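Local atomic coordinates of uncharacterized protein (Porphyromonas gingivalis, PDB entry 1ZBS), a protein that is of unknown function but is probably an N-acetylglucosamine kinase of the ASKHA superfamily, which also includes actin and Hsp70. Residues I2-S7 with Q276-N281; W14-E19 with P51-K56; L23-T28 with L267-E272. One frame throughout, in Å; residues are numbered along the deposited sequence.

Contact 1 of 3, residues I2-S7 with Q276-N281; sequences ILIGDS and QYHHNN
The torsions of Ile2 and Ile4 differ at the first bond, yet both bring a delta methyl to His278. In Ile2, CG1 sits between the backbone N and the carbonyl carbon (chi1 61°), whereas in Ile4 it lies opposite the carbonyl carbon (chi1 -57°). Each chain is extended at the next bond, so CD1 becomes the reaching atom. Ile2 CD1 meets the beta carbon of His278, CB, at 3.9 Å; Ile4 CD1 comes obliquely to the imidazole and is nearest to CD2 of His278, at 4.2 Å. The beta carbon of His278 points at the strand, and the imidazole beyond it runs past Ile4 to Tyr66. The two isoleucines are alternate residues of strand 2-7, the middle strand of a five-stranded mixed sheet, and so lie on the same face of it. This sheet, with order 3-2-1-4-5, is the ribonuclease H-like core of ASKHA proteins, and the final helix of the chain packs against it here. Within the helical segment, Tyr277 CD2 stands 3.4 Å above the centre of the His278 ring. Tyr64, on the neighbouring strand 62-67, stacks on that imidazole, while Arg103 of helix 97-105 touches the same histidine. The polar end is held separately: NE2 of His278 is hydrogen-bonded to the hydroxyl of Tyr66. The chemistry is therefore divided within one residue, for His278 gives carbon to the isoleucines while its buried NE2 is satisfied by a tyrosine, an arrangement that should limit rotation of the imidazole.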
loop_
_atom_site.group_PDB
_atom_site.type_symbol
_atom_site.label_atom_id
_atom_site.label_comp_id
_atom_site.label_asym_id
_atom_site.label_seq_id
_atom_site.Cartn_x
_atom_site.Cartn_y
_atom_site.Cartn_z
ATOM N N ILE A 2 -29.098 5.395 28.253
ATOM C CA ILE A 2 -27.950 5.919 27.525
ATOM C C ILE A 2 -27.815 5.398 26.102
ATOM O O ILE A 2 -28.380 4.362 25.746
ATOM C CB ILE A 2 -26.634 5.606 28.275
ATOM C CG1 ILE A 2 -26.455 4.088 28.403
ATOM C CG2 ILE A 2 -26.653 6.268 29.645
ATOM C CD1 ILE A 2 -25.127 3.666 29.008
ATOM N N LEU A 3 -27.058 6.137 25.297
ATOM C CA LEU A 3 -26.801 5.780 23.902
ATOM C C LEU A 3 -25.310 5.514 23.722
ATOM O O LEU A 3 -24.473 6.384 23.969
ATOM C CB LEU A 3 -27.238 6.916 22.965
ATOM C CG LEU A 3 -26.995 6.653 21.472
ATOM C CD1 LEU A 3 -27.796 5.422 21.046
ATOM C CD2 LEU A 3 -27.393 7.871 20.633
ATOM N N ILE A 4 -24.974 4.308 23.297
ATOM C CA ILE A 4 -23.575 3.970 23.097
ATOM C C ILE A 4 -23.290 3.675 21.630
ATOM O O ILE A 4 -23.992 2.887 20.986
ATOM C CB ILE A 4 -23.151 2.750 23.950
ATOM C CG1 ILE A 4 -23.428 3.025 25.433
ATOM C CG2 ILE A 4 -21.663 2.481 23.751
ATOM C CD1 ILE A 4 -23.153 1.850 26.336
ATOM N N GLY A 5 -22.255 4.323 21.111
ATOM C CA GLY A 5 -21.886 4.133 19.724
ATOM C C GLY A 5 -20.432 3.757 19.555
ATOM O O GLY A 5 -19.550 4.353 20.173
ATOM N N ASP A 6 -20.193 2.755 18.717
ATOM C CA ASP A 6 -18.850 2.283 18.432
ATOM C C ASP A 6 -18.670 2.283 16.919
ATOM O O ASP A 6 -19.209 1.422 16.223
ATOM C CB ASP A 6 -18.660 0.871 18.976
ATOM C CG ASP A 6 -17.205 0.475 19.051
ATOM O OD1 ASP A 6 -16.460 1.108 19.831
ATOM O OD2 ASP A 6 -16.802 -0.464 18.332
ATOM N N SER A 7 -17.914 3.256 16.418
ATOM C CA SER A 7 -17.680 3.390 14.985
ATOM C C SER A 7 -16.314 2.903 14.524
ATOM O O SER A 7 -15.285 3.246 15.105
ATOM C CB SER A 7 -17.858 4.851 14.557
ATOM O OG SER A 7 -17.614 5.011 13.166
ATOM N N GLN A 276 -21.499 -2.585 30.236
ATOM C CA GLN A 276 -21.215 -2.779 31.651
ATOM C C GLN A 276 -20.330 -1.650 32.182
ATOM O O GLN A 276 -20.460 -1.253 33.338
ATOM C CB GLN A 276 -20.537 -4.134 31.892
ATOM C CG GLN A 276 -21.461 -5.345 31.733
ATOM C CD GLN A 276 -22.688 -5.308 32.653
ATOM O OE1 GLN A 276 -23.594 -4.492 32.466
ATOM N NE2 GLN A 276 -22.716 -6.194 33.651
ATOM N N TYR A 277 -19.448 -1.125 31.334
ATOM C CA TYR A 277 -18.552 -0.052 31.746
ATOM C C TYR A 277 -19.314 1.202 32.163
ATOM O O TYR A 277 -19.120 1.719 33.257
ATOM C CB TYR A 277 -17.584 0.315 30.623
ATOM C CG TYR A 277 -16.722 1.503 30.980
ATOM C CD1 TYR A 277 -15.501 1.332 31.631
ATOM C CD2 TYR A 277 -17.163 2.806 30.735
ATOM C CE1 TYR A 277 -14.741 2.431 32.033
ATOM C CE2 TYR A 277 -16.415 3.908 31.135
ATOM C CZ TYR A 277 -15.208 3.713 31.784
ATOM O OH TYR A 277 -14.477 4.798 32.193
ATOM N N HIS A 278 -20.166 1.701 31.274
ATOM C CA HIS A 278 -20.948 2.891 31.566
ATOM C C HIS A 278 -22.102 2.575 32.503
ATOM O O HIS A 278 -23.010 3.382 32.689
ATOM C CB HIS A 278 -21.457 3.513 30.268
ATOM C CG HIS A 278 -20.360 4.019 29.389
ATOM N ND1 HIS A 278 -19.631 5.151 29.689
ATOM C CD2 HIS A 278 -19.813 3.511 28.260
ATOM C CE1 HIS A 278 -18.683 5.315 28.786
ATOM N NE2 HIS A 278 -18.771 4.332 27.908
ATOM N N HIS A 279 -22.064 1.383 33.084
ATOM C CA HIS A 279 -23.085 0.967 34.027
ATOM C C HIS A 279 -22.438 0.971 35.402
ATOM O O HIS A 279 -23.118 1.094 36.416
ATOM C CB HIS A 279 -23.583 -0.442 33.706
ATOM C CG HIS A 279 -24.533 -0.989 34.726
ATOM N ND1 HIS A 279 -24.493 -2.303 35.148
ATOM C CD2 HIS A 279 -25.552 -0.409 35.400
ATOM C CE1 HIS A 279 -25.447 -2.505 36.038
ATOM N NE2 HIS A 279 -26.106 -1.372 36.210
ATOM N N ASN A 280 -21.111 0.844 35.419
ATOM C CA ASN A 280 -20.352 0.819 36.664
ATOM C C ASN A 280 -19.422 2.022 36.798
ATOM O O ASN A 280 -18.758 2.184 37.825
ATOM C CB ASN A 280 -19.506 -0.454 36.757
ATOM C CG ASN A 280 -20.301 -1.709 36.491
ATOM O OD1 ASN A 280 -21.439 -1.847 36.933
ATOM N ND2 ASN A 280 -19.693 -2.646 35.778
ATOM N N ASN A 281 -19.365 2.849 35.757
ATOM C CA ASN A 281 -18.508 4.038 35.752
ATOM C C ASN A 281 -19.264 5.263 35.277
ATOM O O ASN A 281 -18.821 5.966 34.357
ATOM C CB ASN A 281 -17.296 3.847 34.840
ATOM C CG ASN A 281 -16.489 2.624 35.188
ATOM O OD1 ASN A 281 -16.806 1.515 34.765
ATOM N ND2 ASN A 281 -15.436 2.817 35.966
#

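Contact 2 of 3, residues W14-E19 with P51-K56; sequences WCIAKE and PAIGQK
Ile16 drives its delta methyl into the angle between Ile53 and Lys56, overlapping the aliphatic parts of both. CD1 of Ile16 lies 3.7 Å from CG1 of Ile53 and 3.9 Å from its CB, so the methyl rests against the first branch of that side chain. The two isoleucines cross at about a right angle. On Lys56 the same methyl meets carbon again, 3.6 Å from CG and 3.8 Å from CD, and the lysine runs obliquely past it. Its chi1 of 53° places Lys56 CG between the backbone N and the carbonyl carbon; the turn at the second bond lays CD beside the methyl as well, and the bend at the third directs only the end of the chain. Ile16 itself is extended at its second torsion (chi2 -178°), which carries CD1 outward from the strand. Strand 11-18 is the second strand of the ribonuclease H-like sheet, and helix 38-53 links strand 21-29 to the parallel strand 62-67, a beta-alpha-beta crossover, right-handed as expected in this fold. Ile16 looks to the side covered by this helix; its neighbours Cys15 and Ala17 touch helix 271-280 on the opposite face of the sheet. Ile53 is the last helical residue. Beyond it the chain leaves the helix at Gly54 and turns back, and a weak, 3.5 Å bond from Lys56 N to Ile53 O spans the turn, bringing the lysine up beside the isoleucine. Leu3 and Phe26 on the two adjoining strands also touch Ile16, Ile60 packs on Ile53, and Met1 reaches both Ile16 and Lys56.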
loop_
_atom_site.group_PDB
_atom_site.type_symbol
_atom_site.label_atom_id
_atom_site.label_comp_id
_atom_site.label_asym_id
_atom_site.label_seq_id
_atom_site.Cartn_x
_atom_site.Cartn_y
_atom_site.Cartn_z
ATOM N N TRP A 14 -24.624 0.869 17.292
ATOM C CA TRP A 14 -25.296 1.630 18.336
ATOM C C TRP A 14 -26.080 0.745 19.302
ATOM O O TRP A 14 -26.512 -0.362 18.952
ATOM C CB TRP A 14 -26.273 2.643 17.730
ATOM C CG TRP A 14 -25.653 3.746 16.942
ATOM C CD1 TRP A 14 -25.448 3.777 15.594
ATOM C CD2 TRP A 14 -25.179 4.999 17.448
ATOM N NE1 TRP A 14 -24.881 4.979 15.226
ATOM C CE2 TRP A 14 -24.703 5.747 16.346
ATOM C CE3 TRP A 14 -25.112 5.564 18.726
ATOM C CZ2 TRP A 14 -24.167 7.030 16.484
ATOM C CZ3 TRP A 14 -24.577 6.846 18.866
ATOM C CH2 TRP A 14 -24.112 7.562 17.749
ATOM N N CYS A 15 -26.274 1.251 20.519
ATOM C CA CYS A 15 -27.038 0.541 21.539
ATOM C C CYS A 15 -27.621 1.469 22.592
ATOM O O CYS A 15 -26.926 2.316 23.153
ATOM C CB CYS A 15 -26.185 -0.516 22.239
ATOM S SG CYS A 15 -26.983 -1.207 23.727
ATOM N N ILE A 16 -28.915 1.308 22.841
ATOM C CA ILE A 16 -29.605 2.091 23.851
ATOM C C ILE A 16 -29.727 1.168 25.058
ATOM O O ILE A 16 -30.501 0.214 25.040
ATOM C CB ILE A 16 -31.011 2.520 23.376
ATOM C CG1 ILE A 16 -30.894 3.491 22.203
ATOM C CG2 ILE A 16 -31.766 3.184 24.513
ATOM C CD1 ILE A 16 -32.228 4.005 21.703
ATOM N N ALA A 17 -28.945 1.444 26.095
ATOM C CA ALA A 17 -28.956 0.630 27.304
ATOM C C ALA A 17 -29.573 1.357 28.499
ATOM O O ALA A 17 -29.650 2.586 28.530
ATOM C CB ALA A 17 -27.531 0.195 27.646
ATOM N N LYS A 18 -30.002 0.576 29.485
ATOM C CA LYS A 18 -30.591 1.109 30.704
ATOM C C LYS A 18 -30.106 0.216 31.828
ATOM O O LYS A 18 -30.406 -0.980 31.850
ATOM C CB LYS A 18 -32.117 1.055 30.641
ATOM C CG LYS A 18 -32.829 1.859 31.733
ATOM C CD LYS A 18 -34.254 1.345 31.928
ATOM C CE LYS A 18 -35.153 2.352 32.634
ATOM N NZ LYS A 18 -35.528 3.506 31.758
ATOM N N GLU A 19 -29.341 0.795 32.748
ATOM C CA GLU A 19 -28.800 0.059 33.887
ATOM C C GLU A 19 -28.159 -1.272 33.489
ATOM O O GLU A 19 -28.592 -2.340 33.929
ATOM C CB GLU A 19 -29.895 -0.190 34.932
ATOM C CG GLU A 19 -29.732 0.637 36.212
ATOM C CD GLU A 19 -30.346 2.032 36.115
ATOM O OE1 GLU A 19 -31.585 2.161 36.308
ATOM O OE2 GLU A 19 -29.594 3.005 35.835
ATOM N N PRO A 51 -33.581 8.219 13.185
ATOM C CA PRO A 51 -34.703 7.344 12.828
ATOM C C PRO A 51 -34.622 5.952 13.455
ATOM O O PRO A 51 -35.622 5.236 13.531
ATOM C CB PRO A 51 -34.635 7.305 11.301
ATOM C CG PRO A 51 -33.172 7.480 11.023
ATOM C CD PRO A 51 -32.803 8.587 11.988
ATOM N N ALA A 52 -33.431 5.574 13.902
ATOM C CA ALA A 52 -33.224 4.268 14.522
ATOM C C ALA A 52 -33.650 4.307 15.983
ATOM O O ALA A 52 -34.290 3.381 16.481
ATOM C CB ALA A 52 -31.752 3.869 14.413
ATOM N N ILE A 53 -33.277 5.386 16.665
ATOM C CA ILE A 53 -33.631 5.578 18.069
ATOM C C ILE A 53 -35.043 6.138 18.163
ATOM O O ILE A 53 -35.825 5.744 19.035
ATOM C CB ILE A 53 -32.669 6.577 18.766
ATOM C CG1 ILE A 53 -33.319 7.139 20.038
ATOM C CG2 ILE A 53 -32.342 7.711 17.840
ATOM C CD1 ILE A 53 -32.556 8.310 20.665
ATOM N N GLY A 54 -35.340 7.062 17.250
ATOM C CA GLY A 54 -36.630 7.733 17.190
ATOM C C GLY A 54 -37.747 7.078 17.980
ATOM O O GLY A 54 -38.438 6.188 17.477
ATOM N N GLN A 55 -37.933 7.529 19.215
ATOM C CA GLN A 55 -38.959 6.970 20.092
ATOM C C GLN A 55 -38.561 7.329 21.517
ATOM O O GLN A 55 -39.257 8.068 22.211
ATOM C CB GLN A 55 -39.004 5.443 19.952
ATOM C CG GLN A 55 -40.401 4.842 19.789
ATOM C CD GLN A 55 -41.396 5.368 20.816
ATOM O OE1 GLN A 55 -41.738 6.558 20.810
ATOM N NE2 GLN A 55 -41.872 4.485 21.702
ATOM N N LYS A 56 -37.428 6.798 21.954
ATOM C CA LYS A 56 -36.950 7.093 23.292
ATOM C C LYS A 56 -35.863 8.131 23.154
ATOM O O LYS A 56 -34.929 8.174 23.951
ATOM C CB LYS A 56 -36.381 5.847 23.948
ATOM C CG LYS A 56 -35.351 5.169 23.099
ATOM C CD LYS A 56 -35.944 3.960 22.451
ATOM C CE LYS A 56 -36.087 2.834 23.452
ATOM N NZ LYS A 56 -36.413 1.594 22.674
#

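Contact 3 of 3, residues L23-T28 with L267-E272; sequences LGRFQT and LQSPME
One face of the Arg25 guanidinium is covered by Met271, a selenomethionine in the crystal, whose CG stands 3.4 Å above the plane and over its centre. The beta carbon extends the overlap, with CB of Met271 3.5 Å from NH2 of Arg25. Glu272 and Ser269 approach obliquely instead: OE2 of Glu272 is 4.2 Å from NH1 of Arg25, beyond a salt bridge and well out of the guanidinium plane. With the carboxylate turned 47° from that plane and no N-H directed at it, the attraction there is probably one of charge alone. The stronger partner of the arginine is Asp13 on strand 11-18, which forms a salt bridge with NH2 and should hold the group while Met271 covers it. The side chains of Arg25 and Met271 run antiparallel alongside one another. In Arg25, CG is opposite the backbone N (chi1 -162°), and after a bend at the second bond the rest of the chain extends toward the helix start. The first torsion of Met271 sets CG over the guanidinium, and bends at the next two carry SE and CE off to Ile4. Ser269 organises the helix start: its OG accepts a hydrogen bond from Met271 N at 2.9 Å, with an angle of 159° at the hydrogen, a capping bond at the first turn of the helix. Strand 21-29, which has a classic beta bulge where Leu23 and Gly24 face Ile16, is an edge strand of the N-terminal sheet. Residues 267-272 lead from strand 263-267, an edge strand of the second sheet, into helix 271-280, which returns to the first.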
loop_
_atom_site.group_PDB
_atom_site.type_symbol
_atom_site.label_atom_id
_atom_site.label_comp_id
_atom_site.label_asym_id
_atom_site.label_seq_id
_atom_site.Cartn_x
_atom_site.Cartn_y
_atom_site.Cartn_z
ATOM N N LEU A 23 -31.684 -2.183 25.493
ATOM C CA LEU A 23 -33.077 -2.002 25.106
ATOM C C LEU A 23 -33.147 -1.760 23.604
ATOM O O LEU A 23 -34.193 -1.947 22.982
ATOM C CB LEU A 23 -33.692 -0.813 25.840
ATOM C CG LEU A 23 -33.631 -0.858 27.364
ATOM C CD1 LEU A 23 -34.445 0.309 27.900
ATOM C CD2 LEU A 23 -34.187 -2.185 27.897
ATOM N N GLY A 24 -32.020 -1.343 23.035
ATOM C CA GLY A 24 -31.946 -1.077 21.607
ATOM C C GLY A 24 -30.582 -1.447 21.040
ATOM O O GLY A 24 -29.586 -1.461 21.764
ATOM N N ARG A 25 -30.533 -1.752 19.746
ATOM C CA ARG A 25 -29.291 -2.128 19.084
ATOM C C ARG A 25 -29.482 -1.813 17.587
ATOM O O ARG A 25 -30.073 -2.596 16.839
ATOM C CB ARG A 25 -29.017 -3.623 19.362
ATOM C CG ARG A 25 -27.581 -4.143 19.147
ATOM C CD ARG A 25 -26.483 -3.400 19.940
ATOM N NE ARG A 25 -25.139 -3.887 19.584
ATOM C CZ ARG A 25 -24.614 -5.039 20.007
ATOM N NH1 ARG A 25 -25.314 -5.826 20.817
ATOM N NH2 ARG A 25 -23.408 -5.428 19.589
ATOM N N PHE A 26 -29.008 -0.635 17.175
ATOM C CA PHE A 26 -29.132 -0.167 15.788
ATOM C C PHE A 26 -27.897 -0.518 14.979
ATOM O O PHE A 26 -26.897 -0.991 15.516
ATOM C CB PHE A 26 -29.316 1.357 15.752
ATOM C CG PHE A 26 -30.260 1.870 16.790
ATOM C CD1 PHE A 26 -29.957 3.016 17.513
ATOM C CD2 PHE A 26 -31.448 1.194 17.063
ATOM C CE1 PHE A 26 -30.816 3.481 18.499
ATOM C CE2 PHE A 26 -32.319 1.647 18.045
ATOM C CZ PHE A 26 -32.005 2.792 18.766
ATOM N N GLN A 27 -27.963 -0.251 13.681
ATOM C CA GLN A 27 -26.855 -0.547 12.785
ATOM C C GLN A 27 -26.764 0.538 11.716
ATOM O O GLN A 27 -27.547 0.539 10.769
ATOM C CB GLN A 27 -27.097 -1.902 12.107
ATOM C CG GLN A 27 -25.857 -2.756 11.879
ATOM C CD GLN A 27 -25.479 -3.554 13.118
ATOM O OE1 GLN A 27 -24.781 -3.058 14.011
ATOM N NE2 GLN A 27 -25.950 -4.799 13.183
ATOM N N THR A 28 -25.827 1.467 11.871
ATOM C CA THR A 28 -25.649 2.518 10.880
ATOM C C THR A 28 -24.258 2.351 10.289
ATOM O O THR A 28 -23.666 1.277 10.397
ATOM C CB THR A 28 -25.763 3.925 11.500
ATOM O OG1 THR A 28 -25.768 4.903 10.454
ATOM C CG2 THR A 28 -24.591 4.202 12.414
ATOM N N LEU A 267 -12.750 -10.849 21.678
ATOM C CA LEU A 267 -14.178 -10.721 21.414
ATOM C C LEU A 267 -14.357 -9.937 20.115
ATOM O O LEU A 267 -13.551 -9.060 19.793
ATOM C CB LEU A 267 -14.865 -9.964 22.557
ATOM C CG LEU A 267 -15.240 -10.708 23.850
ATOM C CD1 LEU A 267 -15.770 -9.715 24.880
ATOM C CD2 LEU A 267 -16.297 -11.758 23.547
ATOM N N GLN A 268 -15.413 -10.240 19.368
ATOM C CA GLN A 268 -15.656 -9.538 18.113
ATOM C C GLN A 268 -16.019 -8.064 18.344
ATOM O O GLN A 268 -15.444 -7.173 17.711
ATOM C CB GLN A 268 -16.755 -10.258 17.317
ATOM C CG GLN A 268 -17.119 -9.567 16.009
ATOM C CD GLN A 268 -17.738 -10.509 14.979
ATOM O OE1 GLN A 268 -18.558 -11.371 15.313
ATOM N NE2 GLN A 268 -17.358 -10.334 13.715
ATOM N N SER A 269 -16.939 -7.821 19.280
ATOM C CA SER A 269 -17.418 -6.472 19.610
ATOM C C SER A 269 -17.157 -6.062 21.066
ATOM O O SER A 269 -17.104 -6.900 21.961
ATOM C CB SER A 269 -18.932 -6.383 19.330
ATOM O OG SER A 269 -19.531 -5.257 19.955
ATOM N N PRO A 270 -16.951 -4.760 21.309
ATOM C CA PRO A 270 -16.709 -4.269 22.669
ATOM C C PRO A 270 -18.028 -3.778 23.260
ATOM O O PRO A 270 -18.076 -3.292 24.386
ATOM C CB PRO A 270 -15.748 -3.113 22.443
ATOM C CG PRO A 270 -16.286 -2.516 21.177
ATOM C CD PRO A 270 -16.534 -3.753 20.313
HETATM N N MSE A 271 -19.099 -3.905 22.485
HETATM C CA MSE A 271 -20.389 -3.421 22.937
HETATM C C MSE A 271 -20.801 -3.923 24.316
HETATM O O MSE A 271 -21.067 -3.123 25.207
HETATM C CB MSE A 271 -21.475 -3.753 21.922
HETATM C CG MSE A 271 -22.733 -2.944 22.155
HETATM SE SE MSE A 271 -22.364 -1.026 22.265
HETATM C CE MSE A 271 -22.149 -0.816 24.165
ATOM N N GLU A 272 -20.862 -5.239 24.492
ATOM C CA GLU A 272 -21.232 -5.806 25.783
ATOM C C GLU A 272 -20.350 -5.203 26.869
ATOM O O GLU A 272 -20.811 -4.896 27.972
ATOM C CB GLU A 272 -21.066 -7.327 25.773
ATOM C CG GLU A 272 -22.130 -8.060 24.962
ATOM C CD GLU A 272 -23.544 -7.746 25.437
ATOM O OE1 GLU A 272 -23.818 -7.890 26.652
ATOM O OE2 GLU A 272 -24.385 -7.357 24.592
#

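All three contacts belong to the N-terminal sheet and its covering helices. Their centres form a compact triangle: contacts 1 and 3 lie 10 Å apart, and contact 2 is 12 Å from each. Contacts 1 and 3 share helix 271-280 on one face, whereas contact 2 uses helix 38-53 on the other. Strands 2-7, 11-18 and 21-29 follow one another in the chain and lie side by side, each supplying one contact. Contacts 2 and 3 are both nested within the loop closed by contact 1, and they cross each other. The chain thus passes through the second domain before its last helix returns to the first strands, joining both termini in one domain.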